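Local atomic coordinates of mannan endo-1,4-beta-mannosidase (Mytilus edulis, PDB entry 2C0H), a protein that hydrolyses internal beta-1,4-mannosidic linkages in the backbones of mannans, galactomannans and glucomannans, releasing short manno-oligosaccharides. Residues 21-32 with 60-71. The protein carries 3 engineered substitutions. Sequence-based numbering, arbitrary orientation.
Sequences LSGANQAWVNYA and NSVRVWLHIEGE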
loop_
_atom_site.group_PDB
_atom_site.type_symbol
_atom_site.label_atom_id
_atom_site.label_comp_id
_atom_site.label_asym_id
_atom_site.label_seq_id
_atom_site.Cartn_x
_atom_site.Cartn_y
_atom_site.Cartn_z
ATOM N N LEU A 21 -10.247 -6.123 6.019
ATOM C CA LEU A 21 -9.419 -6.667 4.938
ATOM C C LEU A 21 -8.406 -7.671 5.470
ATOM O O LEU A 21 -7.551 -7.326 6.234
ATOM C CB LEU A 21 -8.697 -5.547 4.198
ATOM C CG LEU A 21 -9.613 -4.547 3.489
ATOM C CD1 LEU A 21 -8.804 -3.379 2.928
ATOM C CD2 LEU A 21 -10.414 -5.218 2.402
ATOM N N SER A 22 -8.519 -8.918 5.037
ATOM C CA SER A 22 -7.636 -9.984 5.511
ATOM C C SER A 22 -6.983 -10.646 4.310
ATOM O O SER A 22 -7.675 -11.100 3.406
ATOM C CB SER A 22 -8.487 -11.021 6.214
ATOM O OG SER A 22 -7.689 -12.119 6.639
ATOM N N GLY A 23 -5.668 -10.760 4.297
ATOM C CA GLY A 23 -5.031 -11.403 3.159
ATOM C C GLY A 23 -3.538 -11.338 3.187
ATOM O O GLY A 23 -2.933 -11.423 4.246
ATOM N N ALA A 24 -2.955 -11.156 2.004
ATOM C CA ALA A 24 -1.529 -11.256 1.850
ATOM C C ALA A 24 -0.995 -10.381 0.750
ATOM O O ALA A 24 -1.715 -10.018 -0.180
ATOM C CB ALA A 24 -1.153 -12.690 1.575
ATOM N N ASN A 25 0.282 -10.076 0.864
ATOM C CA ASN A 25 1.066 -9.521 -0.226
ATOM C C ASN A 25 1.452 -10.641 -1.168
ATOM O O ASN A 25 1.911 -11.677 -0.717
ATOM C CB ASN A 25 2.357 -8.893 0.325
ATOM C CG ASN A 25 2.133 -7.608 1.057
ATOM O OD1 ASN A 25 2.277 -6.537 0.465
ATOM N ND2 ASN A 25 1.838 -7.688 2.358
ATOM N N GLN A 26 1.317 -10.420 -2.474
ATOM C CA GLN A 26 1.835 -11.400 -3.446
ATOM C C GLN A 26 3.367 -11.472 -3.276
ATOM O O GLN A 26 3.899 -12.568 -3.094
ATOM C CB GLN A 26 1.374 -11.092 -4.881
ATOM C CG GLN A 26 1.651 -12.207 -5.916
ATOM C CD GLN A 26 0.651 -13.372 -5.888
ATOM O OE1 GLN A 26 -0.558 -13.183 -5.787
ATOM N NE2 GLN A 26 1.161 -14.589 -6.008
ATOM N N ALA A 27 4.134 -10.383 -3.299
ATOM C CA ALA A 27 3.795 -9.061 -3.834
ATOM C C ALA A 27 4.113 -9.024 -5.341
ATOM O O ALA A 27 3.821 -8.032 -6.015
ATOM C CB ALA A 27 4.599 -8.008 -3.112
ATOM N N TRP A 28 4.729 -10.086 -5.869
ATOM C CA TRP A 28 5.051 -10.229 -7.288
ATOM C C TRP A 28 5.158 -11.711 -7.667
ATOM O O TRP A 28 5.192 -12.584 -6.795
ATOM C CB TRP A 28 6.391 -9.530 -7.603
ATOM C CG TRP A 28 7.537 -10.003 -6.757
ATOM C CD1 TRP A 28 8.271 -11.139 -6.955
ATOM C CD2 TRP A 28 8.082 -9.380 -5.585
ATOM N NE1 TRP A 28 9.209 -11.274 -5.975
ATOM C CE2 TRP A 28 9.127 -10.210 -5.117
ATOM C CE3 TRP A 28 7.796 -8.202 -4.878
ATOM C CZ2 TRP A 28 9.879 -9.893 -3.994
ATOM C CZ3 TRP A 28 8.528 -7.898 -3.763
ATOM C CH2 TRP A 28 9.566 -8.731 -3.330
ATOM N N VAL A 29 5.228 -11.985 -8.958
ATOM C CA VAL A 29 5.627 -13.310 -9.463
ATOM C C VAL A 29 6.978 -13.124 -10.151
ATOM O O VAL A 29 8.002 -13.638 -9.681
ATOM C CB VAL A 29 4.554 -13.938 -10.373
ATOM C CG1 VAL A 29 5.066 -15.263 -10.982
ATOM C CG2 VAL A 29 3.251 -14.151 -9.579
ATOM N N ASN A 30 6.998 -12.345 -11.232
ATOM C CA ASN A 30 8.254 -11.883 -11.813
ATOM C C ASN A 30 8.421 -10.388 -11.503
ATOM O O ASN A 30 7.743 -9.558 -12.100
ATOM C CB ASN A 30 8.315 -12.143 -13.319
ATOM C CG ASN A 30 9.759 -12.074 -13.880
ATOM O OD1 ASN A 30 10.750 -12.407 -13.199
ATOM N ND2 ASN A 30 9.870 -11.655 -15.129
ATOM N N TYR A 31 9.317 -10.094 -10.562
ATOM C CA TYR A 31 9.498 -8.743 -9.955
ATOM C C TYR A 31 9.581 -7.642 -11.002
ATOM O O TYR A 31 10.464 -7.668 -11.839
ATOM C CB TYR A 31 10.761 -8.739 -9.077
ATOM C CG TYR A 31 11.091 -7.463 -8.331
ATOM C CD1 TYR A 31 10.605 -7.225 -7.056
ATOM C CD2 TYR A 31 11.959 -6.523 -8.869
ATOM C CE1 TYR A 31 10.941 -6.084 -6.354
ATOM C CE2 TYR A 31 12.298 -5.379 -8.171
ATOM C CZ TYR A 31 11.783 -5.162 -6.916
ATOM O OH TYR A 31 12.122 -4.032 -6.218
ATOM N N ALA A 32 8.626 -6.710 -10.949
ATOM C CA ALA A 32 8.536 -5.535 -11.840
ATOM C C ALA A 32 8.153 -5.837 -13.295
ATOM O O ALA A 32 8.140 -4.923 -14.136
ATOM C CB ALA A 32 9.807 -4.720 -11.785
ATOM N N ASN A 60 -9.584 -12.250 1.652
ATOM C CA ASN A 60 -10.435 -11.436 0.787
ATOM C C ASN A 60 -9.683 -10.356 0.028
ATOM O O ASN A 60 -10.314 -9.566 -0.684
ATOM C CB ASN A 60 -11.583 -10.799 1.589
ATOM C CG ASN A 60 -11.113 -9.876 2.714
ATOM O OD1 ASN A 60 -10.066 -9.223 2.633
ATOM N ND2 ASN A 60 -11.919 -9.792 3.775
ATOM N N SER A 61 -8.361 -10.300 0.153
ATOM C CA SER A 61 -7.597 -9.250 -0.527
ATOM C C SER A 61 -6.138 -9.596 -0.733
ATOM O O SER A 61 -5.536 -10.314 0.070
ATOM C CB SER A 61 -7.722 -7.912 0.207
ATOM O OG SER A 61 -7.565 -8.044 1.599
ATOM N N VAL A 62 -5.574 -9.050 -1.808
ATOM C CA VAL A 62 -4.178 -9.268 -2.193
ATOM C C VAL A 62 -3.569 -7.913 -2.552
ATOM O O VAL A 62 -4.217 -7.130 -3.262
ATOM C CB VAL A 62 -4.040 -10.226 -3.408
ATOM C CG1 VAL A 62 -2.591 -10.416 -3.800
ATOM C CG2 VAL A 62 -4.657 -11.564 -3.120
ATOM N N ARG A 63 -2.352 -7.656 -2.071
ATOM C CA ARG A 63 -1.538 -6.500 -2.477
ATOM C C ARG A 63 -0.496 -6.975 -3.498
ATOM O O ARG A 63 0.255 -7.936 -3.256
ATOM C CB ARG A 63 -0.880 -5.852 -1.248
ATOM C CG ARG A 63 0.081 -4.681 -1.484
ATOM C CD ARG A 63 0.453 -4.029 -0.127
ATOM N NE ARG A 63 1.351 -2.859 -0.193
ATOM C CZ ARG A 63 2.620 -2.804 0.201
ATOM N NH1 ARG A 63 3.249 -3.861 0.703
ATOM N NH2 ARG A 63 3.290 -1.665 0.101
ATOM N N VAL A 64 -0.438 -6.289 -4.633
ATOM C CA VAL A 64 0.496 -6.636 -5.701
ATOM C C VAL A 64 1.242 -5.398 -6.186
ATOM O O VAL A 64 0.656 -4.332 -6.269
ATOM C CB VAL A 64 -0.232 -7.324 -6.869
ATOM C CG1 VAL A 64 -1.167 -6.387 -7.584
ATOM C CG2 VAL A 64 0.744 -7.927 -7.853
ATOM N N TRP A 65 2.531 -5.535 -6.470
ATOM C CA TRP A 65 3.370 -4.406 -6.911
ATOM C C TRP A 65 3.397 -4.308 -8.441
ATOM O O TRP A 65 3.533 -5.318 -9.144
ATOM C CB TRP A 65 4.792 -4.540 -6.353
ATOM C CG TRP A 65 4.935 -4.427 -4.834
ATOM C CD1 TRP A 65 3.928 -4.400 -3.893
ATOM C CD2 TRP A 65 6.153 -4.361 -4.110
ATOM N NE1 TRP A 65 4.464 -4.308 -2.636
ATOM C CE2 TRP A 65 5.831 -4.302 -2.736
ATOM C CE3 TRP A 65 7.503 -4.363 -4.488
ATOM C CZ2 TRP A 65 6.820 -4.217 -1.740
ATOM C CZ3 TRP A 65 8.477 -4.279 -3.501
ATOM C CH2 TRP A 65 8.129 -4.209 -2.149
ATOM N N LEU A 66 3.283 -3.076 -8.953
ATOM C CA LEU A 66 3.105 -2.813 -10.375
ATOM C C LEU A 66 4.392 -2.255 -11.043
ATOM O O LEU A 66 5.198 -3.029 -11.562
ATOM C CB LEU A 66 1.885 -1.887 -10.582
ATOM C CG LEU A 66 1.388 -1.736 -12.032
ATOM C CD1 LEU A 66 0.751 -3.004 -12.561
ATOM C CD2 LEU A 66 0.370 -0.617 -12.125
ATOM N N HIS A 67 4.640 -0.949 -10.998
ATOM C CA HIS A 67 5.813 -0.389 -11.715
ATOM C C HIS A 67 7.152 -0.610 -11.013
ATOM O O HIS A 67 8.156 -0.852 -11.688
ATOM C CB HIS A 67 5.687 1.118 -11.952
ATOM C CG HIS A 67 4.383 1.557 -12.533
ATOM N ND1 HIS A 67 3.839 1.005 -13.669
ATOM C CD2 HIS A 67 3.575 2.586 -12.188
ATOM C CE1 HIS A 67 2.719 1.645 -13.970
ATOM N NE2 HIS A 67 2.542 2.612 -13.087
ATOM N N ILE A 68 7.160 -0.460 -9.681
ATOM C CA ILE A 68 8.328 -0.609 -8.799
ATOM C C ILE A 68 9.330 0.543 -8.969
ATOM O O ILE A 68 9.247 1.541 -8.238
ATOM C CB ILE A 68 8.922 -2.023 -8.898
ATOM C CG1 ILE A 68 7.791 -3.032 -8.595
ATOM C CG2 ILE A 68 10.092 -2.170 -7.935
ATOM C CD1 ILE A 68 8.217 -4.482 -8.326
ATOM N N GLU A 69 10.259 0.429 -9.913
ATOM C CA GLU A 69 11.173 1.541 -10.228
ATOM C C GLU A 69 11.161 1.837 -11.727
ATOM O O GLU A 69 12.110 2.428 -12.250
ATOM C CB GLU A 69 12.615 1.211 -9.802
ATOM C CG GLU A 69 12.936 1.292 -8.318
ATOM C CD GLU A 69 14.425 1.039 -8.050
ATOM O OE1 GLU A 69 15.138 1.964 -7.616
ATOM O OE2 GLU A 69 14.893 -0.090 -8.314
ATOM N N GLY A 70 10.117 1.393 -12.420
ATOM C CA GLY A 70 9.961 1.650 -13.847
ATOM C C GLY A 70 10.760 0.748 -14.763
ATOM O O GLY A 70 11.049 1.135 -15.889
ATOM N N GLU A 71 11.077 -0.461 -14.312
ATOM C CA GLU A 71 11.811 -1.439 -15.138
ATOM C C GLU A 71 11.142 -1.800 -16.483
ATOM O O GLU A 71 11.830 -1.882 -17.509
ATOM C CB GLU A 71 12.043 -2.737 -14.339
ATOM C CG GLU A 71 13.032 -2.621 -13.166
ATOM C CD GLU A 71 12.409 -2.319 -11.802
ATOM O OE1 GLU A 71 12.948 -2.819 -10.783
ATOM O OE2 GLU A 71 11.416 -1.564 -11.727
HETATM O O HOH W 1 13.617 -2.280 -8.002
HETATM O O HOH W 2 8.122 -2.134 -14.089
HETATM O O HOH W 3 5.688 -7.124 -10.084
#
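Strand 17-25 and strand 61-68 pair as parallel neighbours, edge to edge in the wall of the barrel, and the loop that follows the first continues over the side chains at the end of the second. The backbone ladder runs from Asn60 N, which gives a straight bond to Ser22 O, through Arg63 N to Ala24 O and Gln26 N to Arg63 O, and ends with Trp65 N on Ala27 O (2.8 Å). At the start of the ladder the amide oxygen of Asn60 is gripped twice, by Ser22 N (2.9 Å) and by Ser61 OG, while its ND2 turns to Val349 O. Replacing Asn60 by an alanine removes this acceptor and is likely to leave Ser22 N and the Ser61 hydroxyl without their shared partner and Val349 O without the ND2 donor. With helix 40-56 between them, the strands form a right-handed beta-alpha-beta crossover of the TIM barrel, a fold whose active site lies at the C-terminal ends of the strands. On this second strand the side chain of Arg63 reaches toward that site: its chain extended and CG anti to the backbone N (chi1 176°), it runs alongside Asn25 and binds OD1 through NH1 at 2.9 Å. The amide stands almost perpendicular to the guanidinium (86°), yet OD1 meets the edge of that group near its plane. Salt bridges to Asp159 and to Glu294, the probable nucleophile, also hold the guanidinium. Farther on lies Trp65, a probable substrate-binding residue. Ala27, after a cis peptide bond, sets CB over the five-membered ring of Trp65, 3.7 Å from the centroid. Trp28 CZ3 lies over the same ring system, 3.6 Å from Trp65 CZ3, the two six-membered rings inclined obliquely. Beyond it, Ile68 CD1 sits over the centre of the Tyr31 ring, 3.8 Å from the centroid, and a water joins Tyr31 OH to the carboxylates of Glu69 and Glu71.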